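Local coordinates for mediator of RNA polymerase II transcription subunit 18 (Schizosaccharomyces pombe, PDB 3C0T), which serves as a subunit of the Mediator coactivator complex, which conveys signals from gene-specific regulatory proteins to the RNA polymerase II machinery, at residues S54-S60 with Q77-E83. Sequence-based numbering, arbitrary orientation.
Sequences SWLRLCS and QWSMYLE
Four backbone hydrogen bonds join the extended antiparallel strands 56-60 and 78-83: Arg57 N to Tyr81 O (2.9 Å), Tyr81 N to Arg57 O (2.7 Å), Cys59 N to Ser79 O (2.8 Å) and Ser79 N to Cys59 O (2.8 Å). Between these pairs sits the non-hydrogen-bonded pair Leu58–Met80 (CA–CA 4.6 Å). Where the strands part, a water accepts from Glu83 N (2.9 Å) and Arg57 NE (2.8 Å), its oxygen 2.6 Å from Trp55 O. Glu83 OE1 lies 3.8 Å from Arg57 NE, well out of the guanidinium plane, a long salt bridge of charges alone; Arg57 NH1 and NH2 hydrogen-bond the backbone of the Mediator subunit 8 chain, helping hold it. The strands (axes 154°, closest approach 4.5 Å) belong to the curled antiparallel sheet of the Med18 beta barrel, flanked by strands 27-41 and 95-104. Arg57, Cys59, Ser79 and Tyr81 share one face. On the other, Leu58 CD1 meets Met80 CG (3.3 Å), and chi1 m brings the Trp78 six-membered ring against Ser60 CB (CH-pi, 3.6 Å to the centroid).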
# COMPACT_ATOMS: atom_id res chain seq x y z
N SER A 54 -13.83 -6.75 -3.38
CA SER A 54 -14.48 -7.59 -2.38
C SER A 54 -13.48 -8.62 -1.83
O SER A 54 -13.84 -9.46 -1.01
CB SER A 54 -15.68 -8.33 -2.99
OG SER A 54 -15.25 -9.33 -3.90
N TRP A 55 -12.24 -8.54 -2.28
CA TRP A 55 -11.20 -9.45 -1.81
C TRP A 55 -10.66 -8.99 -0.46
O TRP A 55 -10.56 -7.79 -0.19
CB TRP A 55 -10.06 -9.53 -2.83
CG TRP A 55 -10.49 -10.06 -4.18
CD1 TRP A 55 -11.78 -10.30 -4.60
CD2 TRP A 55 -9.64 -10.41 -5.28
NE1 TRP A 55 -11.77 -10.78 -5.89
CE2 TRP A 55 -10.48 -10.85 -6.33
CE3 TRP A 55 -8.25 -10.39 -5.48
CZ2 TRP A 55 -9.97 -11.28 -7.57
CZ3 TRP A 55 -7.74 -10.81 -6.71
CH2 TRP A 55 -8.60 -11.25 -7.74
N LEU A 56 -10.34 -9.96 0.39
CA LEU A 56 -9.81 -9.71 1.72
C LEU A 56 -8.30 -9.55 1.63
O LEU A 56 -7.60 -10.45 1.16
CB LEU A 56 -10.17 -10.87 2.65
CG LEU A 56 -11.36 -10.72 3.61
CD1 LEU A 56 -12.26 -9.58 3.20
CD2 LEU A 56 -12.12 -12.03 3.66
N ARG A 57 -7.81 -8.40 2.09
CA ARG A 57 -6.39 -8.10 2.05
C ARG A 57 -5.85 -8.09 3.48
O ARG A 57 -6.16 -7.20 4.26
CB ARG A 57 -6.20 -6.75 1.37
CG ARG A 57 -6.78 -6.76 -0.04
CD ARG A 57 -7.01 -5.37 -0.66
NE ARG A 57 -7.70 -5.52 -1.94
CZ ARG A 57 -7.12 -5.98 -3.04
NH1 ARG A 57 -5.85 -6.33 -3.03
NH2 ARG A 57 -7.83 -6.15 -4.15
N LEU A 58 -5.07 -9.11 3.81
CA LEU A 58 -4.51 -9.25 5.15
C LEU A 58 -3.11 -8.70 5.26
O LEU A 58 -2.23 -9.02 4.45
CB LEU A 58 -4.53 -10.72 5.57
CG LEU A 58 -5.85 -11.35 6.04
CD1 LEU A 58 -7.05 -10.58 5.55
CD2 LEU A 58 -5.91 -12.79 5.52
N CYS A 59 -2.89 -7.87 6.27
CA CYS A 59 -1.59 -7.27 6.47
C CYS A 59 -1.01 -7.57 7.84
O CYS A 59 -1.66 -7.37 8.87
CB CYS A 59 -1.67 -5.75 6.28
SG CYS A 59 -0.09 -4.93 6.60
N SER A 60 0.22 -8.06 7.83
CA SER A 60 0.92 -8.37 9.06
C SER A 60 2.20 -7.55 9.08
O SER A 60 2.94 -7.50 8.10
CB SER A 60 1.26 -9.85 9.12
OG SER A 60 2.19 -10.09 10.17
N GLN A 77 -0.69 -10.53 14.57
CA GLN A 77 -1.96 -9.84 14.54
C GLN A 77 -2.07 -9.42 13.08
O GLN A 77 -1.12 -8.90 12.51
CB GLN A 77 -1.92 -8.62 15.46
CG GLN A 77 -3.25 -7.90 15.59
CD GLN A 77 -3.23 -6.83 16.67
OE1 GLN A 77 -4.27 -6.24 16.98
NE2 GLN A 77 -2.06 -6.58 17.24
N TRP A 78 -3.23 -9.67 12.48
CA TRP A 78 -3.44 -9.30 11.09
C TRP A 78 -4.47 -8.20 10.98
O TRP A 78 -5.47 -8.21 11.69
CB TRP A 78 -3.95 -10.48 10.27
CG TRP A 78 -2.97 -11.58 10.06
CD1 TRP A 78 -2.74 -12.64 10.90
CD2 TRP A 78 -2.11 -11.76 8.94
NE1 TRP A 78 -1.78 -13.46 10.36
CE2 TRP A 78 -1.38 -12.95 9.16
CE3 TRP A 78 -1.88 -11.03 7.77
CZ2 TRP A 78 -0.43 -13.43 8.25
CZ3 TRP A 78 -0.94 -11.50 6.86
CH2 TRP A 78 -0.23 -12.69 7.11
N SER A 79 -4.22 -7.25 10.10
CA SER A 79 -5.19 -6.21 9.85
C SER A 79 -5.87 -6.73 8.59
O SER A 79 -5.22 -7.24 7.68
CB SER A 79 -4.51 -4.87 9.59
OG SER A 79 -4.11 -4.29 10.81
N MET A 80 -7.19 -6.63 8.55
CA MET A 80 -7.94 -7.13 7.41
C MET A 80 -8.57 -5.96 6.67
O MET A 80 -9.32 -5.17 7.24
CB MET A 80 -8.99 -8.10 7.92
CG MET A 80 -9.62 -8.97 6.87
SD MET A 80 -10.41 -10.37 7.70
CE MET A 80 -11.72 -9.54 8.57
N TYR A 81 -8.26 -5.85 5.38
CA TYR A 81 -8.79 -4.75 4.59
C TYR A 81 -9.70 -5.11 3.43
O TYR A 81 -9.58 -6.17 2.82
CB TYR A 81 -7.65 -3.91 4.02
CG TYR A 81 -6.81 -3.16 5.03
CD1 TYR A 81 -5.79 -3.80 5.74
CD2 TYR A 81 -7.00 -1.79 5.24
CE1 TYR A 81 -4.98 -3.09 6.62
CE2 TYR A 81 -6.20 -1.07 6.12
CZ TYR A 81 -5.19 -1.73 6.81
OH TYR A 81 -4.38 -1.02 7.68
N LEU A 82 -10.60 -4.19 3.14
CA LEU A 82 -11.52 -4.28 2.02
C LEU A 82 -11.30 -2.95 1.32
O LEU A 82 -11.68 -1.89 1.84
CB LEU A 82 -12.97 -4.42 2.48
CG LEU A 82 -13.43 -5.83 2.86
CD1 LEU A 82 -14.90 -5.78 3.26
CD2 LEU A 82 -13.24 -6.78 1.67
N GLU A 83 -10.67 -2.98 0.16
CA GLU A 83 -10.40 -1.75 -0.57
C GLU A 83 -11.25 -1.67 -1.84
O GLU A 83 -11.18 -2.55 -2.70
CB GLU A 83 -8.91 -1.66 -0.90
CG GLU A 83 -8.03 -1.95 0.32
CD GLU A 83 -6.54 -1.86 0.05
OE1 GLU A 83 -6.12 -2.16 -1.08
OE2 GLU A 83 -5.80 -1.49 0.99
O HOH W 1 -10.49 -5.44 -1.37